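Possible TctC subunit of the Tripartite Tricarboxylate Transport(TTT) Family (Rhodopseudomonas palustris, PDB 6HKE) probably serves as the periplasmic substrate-binding protein of a tripartite tricarboxylate transporter, capturing malate for high-affinity C4-dicarboxylate uptake. Local coordinates at residues V21-K26 / T60-R65; G28-V33 / V78-T83; K124-F129 / A228-F233; L156-L161 / V186-D191; T270-T273 / L278-R281. The protein carries 2 engineered substitutions. All coordinates share one frame; numbering follows the deposited sequence.

Contact 1 (V21-K26 / T60-R65). With MLT (D-malate), chain D; LMR ((2S)-2-hydroxybutanedioic acid), chain E.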
# COMPACT_ATOMS: atom_id res chain seq x y z
N VAL A 21 14.62 -0.28 -0.71
CA VAL A 21 14.15 1.02 -0.17
C VAL A 21 12.64 0.93 -0.04
O VAL A 21 11.99 0.49 -1.00
CB VAL A 21 14.61 2.16 -1.10
CG1 VAL A 21 14.15 3.50 -0.56
CG2 VAL A 21 16.12 2.15 -1.25
N VAL A 22 12.13 1.35 1.12
CA VAL A 22 10.70 1.47 1.48
C VAL A 22 10.39 2.95 1.69
O VAL A 22 11.10 3.62 2.44
CB VAL A 22 10.37 0.62 2.73
CG1 VAL A 22 9.02 0.97 3.30
CG2 VAL A 22 10.45 -0.88 2.43
N PRO A 23 9.36 3.51 0.99
CA PRO A 23 9.06 4.94 1.06
C PRO A 23 8.45 5.43 2.39
O PRO A 23 8.29 6.64 2.57
CB PRO A 23 7.99 5.18 -0.02
CG PRO A 23 7.96 3.92 -0.85
CD PRO A 23 8.51 2.81 0.02
N PHE A 24 8.07 4.49 3.27
CA PHE A 24 7.23 4.78 4.45
C PHE A 24 7.90 4.32 5.74
O PHE A 24 8.82 3.49 5.74
CB PHE A 24 5.86 4.14 4.25
CG PHE A 24 5.17 4.72 3.04
CD1 PHE A 24 4.65 6.00 3.08
CD2 PHE A 24 5.09 4.01 1.86
CE1 PHE A 24 4.05 6.55 1.96
CE2 PHE A 24 4.47 4.56 0.74
CZ PHE A 24 3.96 5.83 0.80
N ALA A 25 7.41 4.88 6.84
CA ALA A 25 7.94 4.69 8.21
C ALA A 25 7.89 3.21 8.58
O ALA A 25 6.94 2.49 8.13
CB ALA A 25 7.16 5.55 9.17
N LYS A 26 8.90 2.79 9.33
CA LYS A 26 9.02 1.43 9.93
C LYS A 26 7.71 1.09 10.66
O LYS A 26 7.05 2.00 11.20
CB LYS A 26 10.26 1.39 10.82
CG LYS A 26 10.69 -0.01 11.24
CD LYS A 26 11.91 -0.06 12.16
CE LYS A 26 12.39 -1.49 12.41
NZ LYS A 26 13.50 -1.54 13.40
N THR A 60 7.00 9.53 -2.35
CA THR A 60 7.54 9.46 -3.74
C THR A 60 9.03 9.76 -3.81
O THR A 60 9.59 9.42 -4.85
CB THR A 60 6.80 10.41 -4.68
OG1 THR A 60 7.08 11.75 -4.26
CG2 THR A 60 5.32 10.14 -4.70
N LEU A 61 9.64 10.37 -2.78
CA LEU A 61 11.09 10.65 -2.72
C LEU A 61 11.89 9.36 -2.90
O LEU A 61 12.85 9.39 -3.66
CB LEU A 61 11.48 11.32 -1.40
CG LEU A 61 12.99 11.50 -1.21
CD1 LEU A 61 13.54 12.53 -2.18
CD2 LEU A 61 13.32 11.91 0.22
N ALA A 62 11.54 8.27 -2.21
CA ALA A 62 12.28 6.99 -2.30
C ALA A 62 12.36 6.57 -3.77
O ALA A 62 13.47 6.26 -4.23
CB ALA A 62 11.63 5.91 -1.48
N ALA A 63 11.21 6.53 -4.44
CA ALA A 63 11.06 6.07 -5.84
C ALA A 63 11.84 7.03 -6.75
O ALA A 63 12.44 6.56 -7.74
CB ALA A 63 9.60 5.98 -6.22
N THR A 64 11.84 8.32 -6.45
CA THR A 64 12.62 9.32 -7.22
C THR A 64 14.12 9.01 -7.10
O THR A 64 14.79 8.97 -8.15
CB THR A 64 12.27 10.75 -6.79
OG1 THR A 64 10.86 10.88 -6.93
CG2 THR A 64 13.00 11.79 -7.61
N ARG A 65 14.63 8.77 -5.89
CA ARG A 65 16.08 8.47 -5.69
C ARG A 65 16.40 7.14 -6.37
O ARG A 65 17.45 7.06 -7.02
CB ARG A 65 16.48 8.48 -4.21
CG ARG A 65 16.74 9.89 -3.67
CD ARG A 65 17.63 9.93 -2.43
NE ARG A 65 17.58 11.25 -1.79
CZ ARG A 65 17.62 11.48 -0.48
NH1 ARG A 65 17.54 12.72 -0.02
NH2 ARG A 65 17.72 10.48 0.38
C1 MLT D . 0.49 4.05 2.18
O1 MLT D . 0.50 4.07 0.93
O2 MLT D . -0.47 4.53 2.82
C2 MLT D . 1.69 3.47 2.90
O3 MLT D . 2.13 2.16 2.47
C3 MLT D . 1.42 3.26 4.36
C4 MLT D . 2.73 2.74 4.88
O4 MLT D . 3.27 1.74 4.34
O5 MLT D . 3.23 3.38 5.83
C1 LMR E . 0.22 4.08 2.34
O1A LMR E . 0.83 4.34 1.30
O1B LMR E . -0.95 4.49 2.61
C2 LMR E . 0.91 3.16 3.36
O2 LMR E . 1.44 1.96 2.81
C3 LMR E . 2.07 3.86 4.09
C4 LMR E . 2.84 2.79 4.83
O4A LMR E . 2.83 2.82 6.08
O4B LMR E . 3.41 1.89 4.17

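Contact 2 (G28-V33 / V78-T83). With LMR ((2S)-2-hydroxybutanedioic acid), chain E; MLT (D-malate), chain D.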
# COMPACT_ATOMS: atom_id res chain seq x y z
N GLY A 28 4.78 0.16 9.47
CA GLY A 28 3.59 0.26 8.60
C GLY A 28 3.51 -0.89 7.60
O GLY A 28 4.40 -1.73 7.52
N PRO A 29 2.42 -0.96 6.80
CA PRO A 29 2.16 -2.11 5.93
C PRO A 29 3.29 -2.39 4.93
O PRO A 29 3.68 -3.55 4.81
CB PRO A 29 0.90 -1.74 5.16
CG PRO A 29 0.74 -0.22 5.36
CD PRO A 29 1.37 0.06 6.71
N THR A 30 3.78 -1.35 4.24
CA THR A 30 4.78 -1.53 3.17
C THR A 30 6.07 -2.08 3.80
O THR A 30 6.60 -3.09 3.31
CB THR A 30 4.99 -0.24 2.37
OG1 THR A 30 3.80 0.08 1.65
CG2 THR A 30 6.12 -0.39 1.38
N ASP A 31 6.53 -1.44 4.87
CA ASP A 31 7.69 -1.89 5.68
C ASP A 31 7.50 -3.34 6.15
O ASP A 31 8.45 -4.12 6.02
CB ASP A 31 7.88 -0.95 6.87
CG ASP A 31 9.01 -1.37 7.77
OD1 ASP A 31 10.16 -1.17 7.38
OD2 ASP A 31 8.71 -1.95 8.83
N THR A 32 6.32 -3.70 6.66
CA THR A 32 6.01 -5.02 7.27
C THR A 32 6.15 -6.10 6.19
O THR A 32 6.81 -7.12 6.44
CB THR A 32 4.62 -5.02 7.90
OG1 THR A 32 4.69 -4.19 9.06
CG2 THR A 32 4.12 -6.40 8.27
N VAL A 33 5.57 -5.84 5.02
CA VAL A 33 5.58 -6.74 3.84
C VAL A 33 7.03 -6.94 3.36
O VAL A 33 7.44 -8.11 3.16
CB VAL A 33 4.68 -6.18 2.72
CG1 VAL A 33 4.84 -6.97 1.43
CG2 VAL A 33 3.22 -6.17 3.14
N VAL A 78 10.43 -0.80 -3.16
CA VAL A 78 9.05 -1.28 -2.96
C VAL A 78 8.11 -0.15 -3.36
O VAL A 78 8.20 0.95 -2.77
CB VAL A 78 8.80 -1.74 -1.52
CG1 VAL A 78 7.38 -2.26 -1.38
CG2 VAL A 78 9.80 -2.79 -1.10
N GLY A 79 7.26 -0.41 -4.34
CA GLY A 79 6.19 0.50 -4.75
C GLY A 79 4.84 -0.16 -4.53
O GLY A 79 4.78 -1.38 -4.31
N HIS A 80 3.78 0.62 -4.60
CA HIS A 80 2.41 0.08 -4.42
C HIS A 80 1.44 0.92 -5.25
O HIS A 80 1.90 1.81 -5.99
CB HIS A 80 2.11 -0.04 -2.93
CG HIS A 80 2.10 1.23 -2.17
ND1 HIS A 80 1.86 2.45 -2.76
CD2 HIS A 80 2.20 1.45 -0.84
CE1 HIS A 80 1.84 3.39 -1.83
NE2 HIS A 80 2.06 2.80 -0.62
N LEU A 81 0.16 0.62 -5.09
CA LEU A 81 -0.95 1.26 -5.82
C LEU A 81 -0.81 2.79 -5.79
O LEU A 81 -1.24 3.41 -6.77
CB LEU A 81 -2.28 0.79 -5.22
CG LEU A 81 -3.52 1.59 -5.60
CD1 LEU A 81 -4.75 0.70 -5.58
CD2 LEU A 81 -3.71 2.76 -4.64
N GLY A 82 -0.25 3.37 -4.72
CA GLY A 82 -0.02 4.82 -4.60
C GLY A 82 1.20 5.28 -5.38
O GLY A 82 1.07 6.05 -6.33
N THR A 83 2.39 4.83 -5.00
CA THR A 83 3.66 5.43 -5.47
C THR A 83 3.82 5.16 -6.96
O THR A 83 4.46 5.98 -7.64
CB THR A 83 4.85 4.87 -4.69
OG1 THR A 83 4.85 3.46 -4.91
CG2 THR A 83 4.74 5.18 -3.22
C1 LMR E . 0.22 4.08 2.34
O1A LMR E . 0.83 4.34 1.30
O1B LMR E . -0.95 4.49 2.61
C2 LMR E . 0.91 3.16 3.36
O2 LMR E . 1.44 1.96 2.81
C3 LMR E . 2.07 3.86 4.09
C4 LMR E . 2.84 2.79 4.83
O4A LMR E . 2.83 2.82 6.08
O4B LMR E . 3.41 1.89 4.17
C1 MLT D . 0.49 4.05 2.18
O1 MLT D . 0.50 4.07 0.93
O2 MLT D . -0.47 4.53 2.82
C2 MLT D . 1.69 3.47 2.90
O3 MLT D . 2.13 2.16 2.47
C3 MLT D . 1.42 3.26 4.36
C4 MLT D . 2.73 2.74 4.88
O4 MLT D . 3.27 1.74 4.34
O5 MLT D . 3.23 3.38 5.83

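Contact 3 (K124-F129 / A228-F233)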
# COMPACT_ATOMS: atom_id res chain seq x y z
N LYS A 124 -22.20 4.80 13.52
CA LYS A 124 -22.16 3.35 13.82
C LYS A 124 -22.11 2.56 12.51
O LYS A 124 -21.66 1.40 12.55
CB LYS A 124 -23.33 2.98 14.73
CG LYS A 124 -23.24 3.59 16.12
CD LYS A 124 -24.20 2.99 17.13
CE LYS A 124 -24.95 4.04 17.93
NZ LYS A 124 -25.92 4.79 17.09
N ASP A 125 -22.50 3.18 11.38
CA ASP A 125 -22.42 2.56 10.04
C ASP A 125 -22.14 3.65 9.00
O ASP A 125 -21.98 4.82 9.40
CB ASP A 125 -23.69 1.75 9.75
CG ASP A 125 -24.95 2.59 9.75
OD1 ASP A 125 -24.94 3.67 9.12
OD2 ASP A 125 -25.92 2.17 10.39
N LEU A 126 -22.09 3.27 7.72
CA LEU A 126 -21.59 4.14 6.62
C LEU A 126 -22.62 5.23 6.29
O LEU A 126 -22.20 6.36 5.93
CB LEU A 126 -21.29 3.28 5.39
CG LEU A 126 -20.51 4.02 4.30
CD1 LEU A 126 -19.06 4.22 4.71
CD2 LEU A 126 -20.60 3.28 2.98
N SER A 127 -23.92 4.89 6.39
CA SER A 127 -25.06 5.85 6.38
C SER A 127 -24.76 7.03 7.32
O SER A 127 -24.61 8.15 6.83
CB SER A 127 -26.34 5.16 6.78
OG SER A 127 -26.81 4.33 5.73
N GLU A 128 -24.71 6.77 8.62
CA GLU A 128 -24.43 7.79 9.67
C GLU A 128 -23.08 8.46 9.40
O GLU A 128 -22.94 9.66 9.67
CB GLU A 128 -24.39 7.15 11.06
CG GLU A 128 -25.74 6.64 11.56
CD GLU A 128 -25.67 5.97 12.92
OE1 GLU A 128 -24.55 5.87 13.48
OE2 GLU A 128 -26.73 5.53 13.43
N PHE A 129 -22.11 7.69 8.91
CA PHE A 129 -20.72 8.16 8.69
C PHE A 129 -20.72 9.32 7.69
O PHE A 129 -20.05 10.33 7.97
CB PHE A 129 -19.82 7.01 8.26
CG PHE A 129 -18.42 7.46 7.95
CD1 PHE A 129 -18.13 8.08 6.74
CD2 PHE A 129 -17.40 7.29 8.87
CE1 PHE A 129 -16.84 8.50 6.46
CE2 PHE A 129 -16.11 7.71 8.58
CZ PHE A 129 -15.84 8.32 7.38
N ALA A 228 -22.91 -1.95 1.96
CA ALA A 228 -23.19 -0.75 2.79
C ALA A 228 -23.57 0.46 1.92
O ALA A 228 -23.69 1.57 2.49
CB ALA A 228 -22.01 -0.45 3.69
N GLY A 229 -23.76 0.27 0.60
CA GLY A 229 -24.37 1.25 -0.33
C GLY A 229 -23.38 2.02 -1.20
O GLY A 229 -23.85 2.83 -2.01
N LEU A 230 -22.06 1.78 -1.10
CA LEU A 230 -21.04 2.57 -1.84
C LEU A 230 -20.18 1.65 -2.69
O LEU A 230 -18.99 1.49 -2.43
CB LEU A 230 -20.22 3.39 -0.83
CG LEU A 230 -19.64 4.70 -1.37
CD1 LEU A 230 -20.76 5.70 -1.66
CD2 LEU A 230 -18.66 5.30 -0.38
N PRO A 231 -20.74 1.02 -3.74
CA PRO A 231 -20.01 0.03 -4.52
C PRO A 231 -18.80 0.61 -5.27
O PRO A 231 -17.91 -0.14 -5.61
CB PRO A 231 -21.09 -0.53 -5.47
CG PRO A 231 -22.08 0.60 -5.62
CD PRO A 231 -22.12 1.23 -4.24
N GLY A 232 -18.75 1.93 -5.48
CA GLY A 232 -17.60 2.60 -6.11
C GLY A 232 -16.35 2.51 -5.26
O GLY A 232 -15.26 2.77 -5.78
N PHE A 233 -16.48 2.23 -3.96
CA PHE A 233 -15.32 2.24 -3.03
C PHE A 233 -14.67 0.85 -3.02
O PHE A 233 -14.96 0.08 -2.11
CB PHE A 233 -15.76 2.74 -1.65
CG PHE A 233 -14.62 2.93 -0.70
CD1 PHE A 233 -13.55 3.74 -1.04
CD2 PHE A 233 -14.60 2.29 0.53
CE1 PHE A 233 -12.49 3.90 -0.17
CE2 PHE A 233 -13.55 2.47 1.41
CZ PHE A 233 -12.49 3.27 1.05

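Contact 4 (L156-L161 / V186-D191)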
# COMPACT_ATOMS: atom_id res chain seq x y z
N LEU A 156 -9.26 10.00 -0.72
CA LEU A 156 -9.73 10.90 -1.79
C LEU A 156 -10.88 10.22 -2.57
O LEU A 156 -11.86 10.92 -2.92
CB LEU A 156 -8.55 11.27 -2.69
CG LEU A 156 -8.87 12.24 -3.82
CD1 LEU A 156 -7.69 13.15 -4.12
CD2 LEU A 156 -9.28 11.47 -5.08
N LEU A 157 -10.78 8.91 -2.81
CA LEU A 157 -11.84 8.18 -3.54
C LEU A 157 -13.12 8.19 -2.69
O LEU A 157 -14.18 8.56 -3.22
CB LEU A 157 -11.41 6.75 -3.83
CG LEU A 157 -12.49 5.92 -4.53
CD1 LEU A 157 -13.00 6.64 -5.78
CD2 LEU A 157 -11.96 4.55 -4.90
N LEU A 158 -12.99 7.78 -1.43
CA LEU A 158 -14.12 7.76 -0.45
C LEU A 158 -14.73 9.16 -0.32
O LEU A 158 -15.95 9.29 -0.52
CB LEU A 158 -13.58 7.22 0.87
CG LEU A 158 -14.57 7.19 2.03
CD1 LEU A 158 -15.63 6.12 1.85
CD2 LEU A 158 -13.82 6.97 3.33
N ASN A 159 -13.93 10.18 -0.03
CA ASN A 159 -14.43 11.57 0.19
C ASN A 159 -15.13 12.10 -1.07
O ASN A 159 -16.16 12.79 -0.91
CB ASN A 159 -13.31 12.49 0.67
CG ASN A 159 -12.85 12.14 2.06
OD1 ASN A 159 -13.45 11.30 2.74
ND2 ASN A 159 -11.78 12.77 2.49
N ARG A 160 -14.64 11.79 -2.27
CA ARG A 160 -15.28 12.21 -3.56
C ARG A 160 -16.58 11.45 -3.80
O ARG A 160 -17.50 12.04 -4.38
CB ARG A 160 -14.36 11.97 -4.76
CG ARG A 160 -13.47 13.16 -5.02
CD ARG A 160 -12.47 12.91 -6.13
NE ARG A 160 -11.42 13.91 -6.04
CZ ARG A 160 -10.99 14.67 -7.03
NH1 ARG A 160 -11.52 14.57 -8.25
NH2 ARG A 160 -10.02 15.53 -6.81
N LEU A 161 -16.64 10.18 -3.40
CA LEU A 161 -17.87 9.36 -3.49
C LEU A 161 -18.93 9.96 -2.56
O LEU A 161 -20.08 10.09 -3.00
CB LEU A 161 -17.53 7.91 -3.15
CG LEU A 161 -16.85 7.13 -4.28
CD1 LEU A 161 -16.42 5.75 -3.82
CD2 LEU A 161 -17.76 7.04 -5.49
N VAL A 186 -6.73 11.71 15.32
CA VAL A 186 -7.37 11.84 13.97
C VAL A 186 -8.66 11.00 13.98
O VAL A 186 -8.81 10.12 14.85
CB VAL A 186 -6.39 11.44 12.85
CG1 VAL A 186 -5.27 12.45 12.70
CG2 VAL A 186 -5.84 10.04 13.05
N ASP A 187 -9.55 11.27 13.02
CA ASP A 187 -10.96 10.79 13.03
C ASP A 187 -11.08 9.53 12.18
O ASP A 187 -11.57 8.51 12.70
CB ASP A 187 -11.88 11.93 12.61
CG ASP A 187 -11.86 13.01 13.68
OD1 ASP A 187 -12.30 12.72 14.80
OD2 ASP A 187 -11.28 14.09 13.42
N TYR A 188 -10.64 9.57 10.93
CA TYR A 188 -10.63 8.34 10.11
C TYR A 188 -9.45 8.32 9.14
O TYR A 188 -8.64 9.25 9.06
CB TYR A 188 -11.99 8.15 9.43
CG TYR A 188 -12.37 9.13 8.35
CD1 TYR A 188 -13.01 10.31 8.68
CD2 TYR A 188 -12.22 8.82 7.01
CE1 TYR A 188 -13.45 11.18 7.70
CE2 TYR A 188 -12.65 9.68 6.02
CZ TYR A 188 -13.27 10.87 6.37
OH TYR A 188 -13.69 11.75 5.41
N MET A 189 -9.38 7.19 8.45
CA MET A 189 -8.20 6.73 7.71
C MET A 189 -8.68 5.58 6.83
O MET A 189 -9.51 4.77 7.30
CB MET A 189 -7.19 6.23 8.74
CG MET A 189 -5.76 6.22 8.30
SD MET A 189 -4.84 5.65 9.75
CE MET A 189 -4.55 3.94 9.33
N CYS A 190 -8.21 5.53 5.58
CA CYS A 190 -8.30 4.31 4.75
C CYS A 190 -6.94 3.65 4.85
O CYS A 190 -5.97 4.37 4.62
CB CYS A 190 -8.70 4.65 3.33
SG CYS A 190 -10.34 5.41 3.29
N ASP A 191 -6.88 2.40 5.30
CA ASP A 191 -5.58 1.71 5.50
C ASP A 191 -5.62 0.30 4.88
O ASP A 191 -6.67 -0.30 4.77
CB ASP A 191 -5.21 1.74 6.98
CG ASP A 191 -3.72 1.54 7.28
OD1 ASP A 191 -2.92 1.53 6.33
OD2 ASP A 191 -3.39 1.39 8.49

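Contact 5 (T270-T273 / L278-R281)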
# COMPACT_ATOMS: atom_id res chain seq x y z
N THR A 270 1.91 -17.73 5.94
CA THR A 270 1.06 -17.67 7.14
C THR A 270 1.10 -16.24 7.71
O THR A 270 0.03 -15.78 8.14
CB THR A 270 1.40 -18.79 8.14
OG1 THR A 270 2.68 -18.52 8.69
CG2 THR A 270 1.39 -20.16 7.50
N ARG A 271 2.24 -15.53 7.66
CA ARG A 271 2.28 -14.13 8.18
C ARG A 271 1.45 -13.23 7.25
O ARG A 271 0.53 -12.54 7.74
CB ARG A 271 3.71 -13.63 8.36
CG ARG A 271 4.27 -13.81 9.78
CD ARG A 271 5.78 -14.00 9.75
NE ARG A 271 6.60 -13.41 10.82
CZ ARG A 271 7.02 -12.14 10.90
NH1 ARG A 271 7.77 -11.76 11.92
NH2 ARG A 271 6.67 -11.24 10.01
N LEU A 272 1.69 -13.29 5.95
CA LEU A 272 0.89 -12.50 4.97
C LEU A 272 -0.60 -12.78 5.18
O LEU A 272 -1.35 -11.80 5.38
CB LEU A 272 1.33 -12.83 3.55
CG LEU A 272 2.62 -12.16 3.07
CD1 LEU A 272 3.01 -12.69 1.70
CD2 LEU A 272 2.47 -10.65 3.03
N THR A 273 -1.02 -14.05 5.13
CA THR A 273 -2.46 -14.44 5.07
C THR A 273 -3.13 -14.19 6.43
O THR A 273 -4.33 -13.83 6.42
CB THR A 273 -2.64 -15.86 4.52
OG1 THR A 273 -2.00 -16.81 5.37
CG2 THR A 273 -2.11 -16.02 3.11
N LEU A 278 -2.93 -11.32 0.37
CA LEU A 278 -2.86 -12.52 -0.51
C LEU A 278 -1.40 -12.83 -0.84
O LEU A 278 -0.61 -11.90 -1.02
CB LEU A 278 -3.64 -12.29 -1.81
CG LEU A 278 -5.12 -11.95 -1.65
CD1 LEU A 278 -5.77 -11.74 -3.01
CD2 LEU A 278 -5.84 -13.04 -0.87
N VAL A 279 -1.07 -14.12 -0.95
CA VAL A 279 0.20 -14.60 -1.56
C VAL A 279 -0.01 -14.59 -3.07
O VAL A 279 -0.91 -15.27 -3.57
CB VAL A 279 0.57 -16.00 -1.05
CG1 VAL A 279 1.87 -16.49 -1.66
CG2 VAL A 279 0.64 -16.01 0.47
N PRO A 280 0.80 -13.85 -3.85
CA PRO A 280 0.66 -13.88 -5.30
C PRO A 280 0.64 -15.34 -5.75
O PRO A 280 1.49 -16.09 -5.32
CB PRO A 280 1.88 -13.09 -5.80
CG PRO A 280 2.17 -12.14 -4.66
CD PRO A 280 1.91 -12.98 -3.42
N ARG A 281 -0.32 -15.72 -6.58
CA ARG A 281 -0.41 -17.10 -7.13
C ARG A 281 0.73 -17.30 -8.13
O ARG A 281 1.30 -16.34 -8.65
CB ARG A 281 -1.80 -17.33 -7.73
CG ARG A 281 -2.94 -16.94 -6.80
CD ARG A 281 -4.31 -17.23 -7.39
NE ARG A 281 -4.53 -16.53 -8.65
CZ ARG A 281 -4.88 -15.25 -8.76
NH1 ARG A 281 -5.02 -14.72 -9.96
NH2 ARG A 281 -5.06 -14.49 -7.69

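Contact 1 (V21-K26 / T60-R65)
Ala62 presses its methyl group against Val21 and Pro23, and the evidence is three short apolar approaches to one atom. Val21 CG1 stands 3.6 Å from Ala62 CB. Pro23 CA is 3.7 Å from Ala62 CB. Pro23 CB lies 4.0 Å from Ala62 CB. The valine torsion explains its share: CG1 is anti to the backbone N (chi1 -180°), which carries this branch to the helix. No hydrogen bond crosses between the segments.

One shell out, Pro23 CB rests 3.5 Å above one face of the Phe24 ring, near its rim. The opposite face receives the ligand: C2 of D-malate lies 3.5 Å above the ring centre, and C3 of the L-enantiomer, modelled in the same place, is offset toward the rim. Pro23 is thus packed between Ala62 of helix 61-67 and the Phe24 ring. At the helix start, Thr60 O accepts from both Thr64 N and Thr64 OG1, the latter at 2.8 Å from above the carbonyl plane.

Strand 18-22 runs parallel to strands 49-53 and 75-80, its two neighbours in the sheet, and helix 61-67 lies in the crossover connection from 49-53 to 75-80; Ala62 also touches Ile77 of strand 75-80.

Contact 2 (G28-V33 / V78-T83)
The imidazole of His80 meets Thr30 at its edge: Thr30 OG1 lies near the ring plane, 3.3 Å from His80 CD2. The same rim turns to the ligand, where His80 NE2 donates to O1A of L-malate at 2.8 Å, with a moderately bent N-H...O angle of 134°. The Phe24 ring also meets this imidazole, the two planes only shallowly inclined.

Thr30 meets malate with its backbone and its hydroxyl. Its backbone N donates to O4 of the D-enantiomer at 3.1 Å (159°), and its OG1 sits 2.8 Å from O3 of that molecule, although the acceptor of the hydroxyl proton is not settled. The other branch, Thr30 CG2, slides past Val78 with 3.6 Å to Val78 CG1, packing the threonine against strand 75-80.

What orients the histidine is its own chain: CG lies between the backbone N and the carbonyl carbon (chi1 62°), and ND1 accepts from Gly82 N at 3.0 Å, well out of the ring plane. His80 N donates in turn to Thr83 OG1 at 3.1 Å, completing a capping box. Putting an alanine here in place of His80 would probably leave the malate carboxylate without the NE2 donor and Gly82 N without its capping acceptor.

Gly28 is the N-cap of helix 29-45, and a side chain on it would probably run into O4A of L-malate. One carboxylate is held at this helix N-terminus and the other by His80 at the end of strand 75-80, consistent with the ligand site of a type II periplasmic binding protein.

Contact 3 (K124-F129 / A228-F233)
Apolar contact comes first, and it converges on one methyl group. Leu126 CD2 approaches Leu230 CB to 3.8 Å and Ala228 CB to 4.1 Å, while the two leucine side chains cross at about a right angle. CG of Leu126 is anti to the backbone N (chi1 -168°), a setting that sends the branched end from the first turn of helix 126-136 across to the loop. The same CD2 lies 3.6 Å from Ala228 O, a van der Waals touch on a backbone carbonyl. Val209 of strand 205-210 touches both Leu126 and Ala228, and Leu115 of strand 102-118 also meets Leu126, extending the cluster to the sheet.

No polar interaction crosses between the segments; those described here are internal. Asp125 is the N-cap of helix 126-136: its OD1 accepts from Glu128 N at 3.1 Å, with an N-H...O angle of 166° and the donor nearly in line with the C-O bond. Glu128 folds back, and its OE1 takes the N-H of Lys124 at 2.6 Å, on the anti side of the carboxylate; the ion pair of Lys124 NZ with Glu128 OE2 is long, at 3.8 Å. On the loop side, Phe233 N donates to Leu230 O at 3.0 Å, closing a type I turn.

The direct contact between the segments is therefore apolar, made by Leu126 against Ala228 and Leu230, with Val209 bridging both sides, whereas capping and turn bonds shape each segment separately.

Contact 4 (L156-L161 / V186-D191)
Helix 156-161 and strand 188-191 pass 9.7 Å apart between axes, their N-to-C directions 124° from each other, with Leu158 and Cys190 the nearest CA pair at 8.5 Å. This is the helix-on-sheet layering of an alpha/beta fold: helix 150-162 connects the parallel strands 141-144 and 167-170 in a beta-alpha-beta crossover, and strand 188-192 lies beside 141-144 in the same sheet.

One hydrogen bond ties the layers. Tyr188 OH donates to Asn159 OD1 at 2.7 Å, the hydroxyl tilted out of the amide's carbonyl plane. Asn159 OD1 lies in the plane of the phenol ring, at its edge, and the amide and ring planes stand 80° apart. The asparagine starts off to one side of the strand; its CG, anti to the carbonyl carbon (chi1 -68°), brings the amide round to meet the hydroxyl from the opposite direction. The bond pairs two buried polar atoms, Tyr188 OH and Asn159 OD1. With a phenylalanine in place of Tyr188, Asn159 OD1 would probably lose this donor and the amide could turn more easily.

Outside the pair, Phe129 meets the Tyr188 ring edge-to-face, and Leu115 of strand 102-118 touches Leu158, Tyr188 and Cys190. Beside the hydrogen bond, Leu158 comes obliquely to the ring, its CD2 4.0 Å from Tyr188 CE2 and 3.8 Å from Cys190 SG.

Contact 5 (T270-T273 / L278-R281)
Val279 faces the last turn of helix 266-274, and its side chain can be followed branch by branch. CB stands back from the helix and sets the fork. From it CG2, anti to the carbonyl carbon, runs to the helix and does the touching: Thr273 CG2 is 3.8 Å away from Val279 CG2, and Leu272 CD1 lies at 4.3 Å from the same methyl, a looser approach. CG1 is anti to the backbone N (chi1 -180°) and takes no part in meeting the helix.

The meeting is methyl to methyl, the threonine and valine crossing at a slant. OG1 of Thr273 bonds to Arg269 O, one turn back in its own helix, which is consistent with the rotamer that leaves CG2 to meet Val279.

The fold element here is a helix followed by a loop that doubles back on it. The chain turns after helix 266-274, bringing the CA atoms of Thr273 and Leu278 to 5.9 Å, and then runs on to helix 287-305. Leu278 anchors the returning loop to the sheet, its O bonded to Thr109 OG1 and its backbone paired with Glu110, both in strand 102-118. On the buried side, Leu272 has a further apolar neighbour in Leu36 of helix 29-45.

In the fold
Contacts 1 and 2 flank the malate pocket and touch, their centres 9 Å apart: Val21 O probably accepts a hydrogen bond from Val78 N at 3.0 Å, and Phe24 CE2 packs 3.3 Å from His80 NE2. Contact 4 lies on the other side of the ligand from contact 1, the Cys190 side chain about 8 Å from the ligand; it meets contact 2 where Pro29 CG touches Asp191 OD1 at 4.2 Å. Contact 4 is nested in the loop closed by contact 3, their centres 12 Å apart and Phe233 CE1 3.6 Å from Leu158 CB. Contact 5 stands apart, nearest atoms about 5 Å from contact 2, with the Leu272 side chain about 12 Å from D-malate.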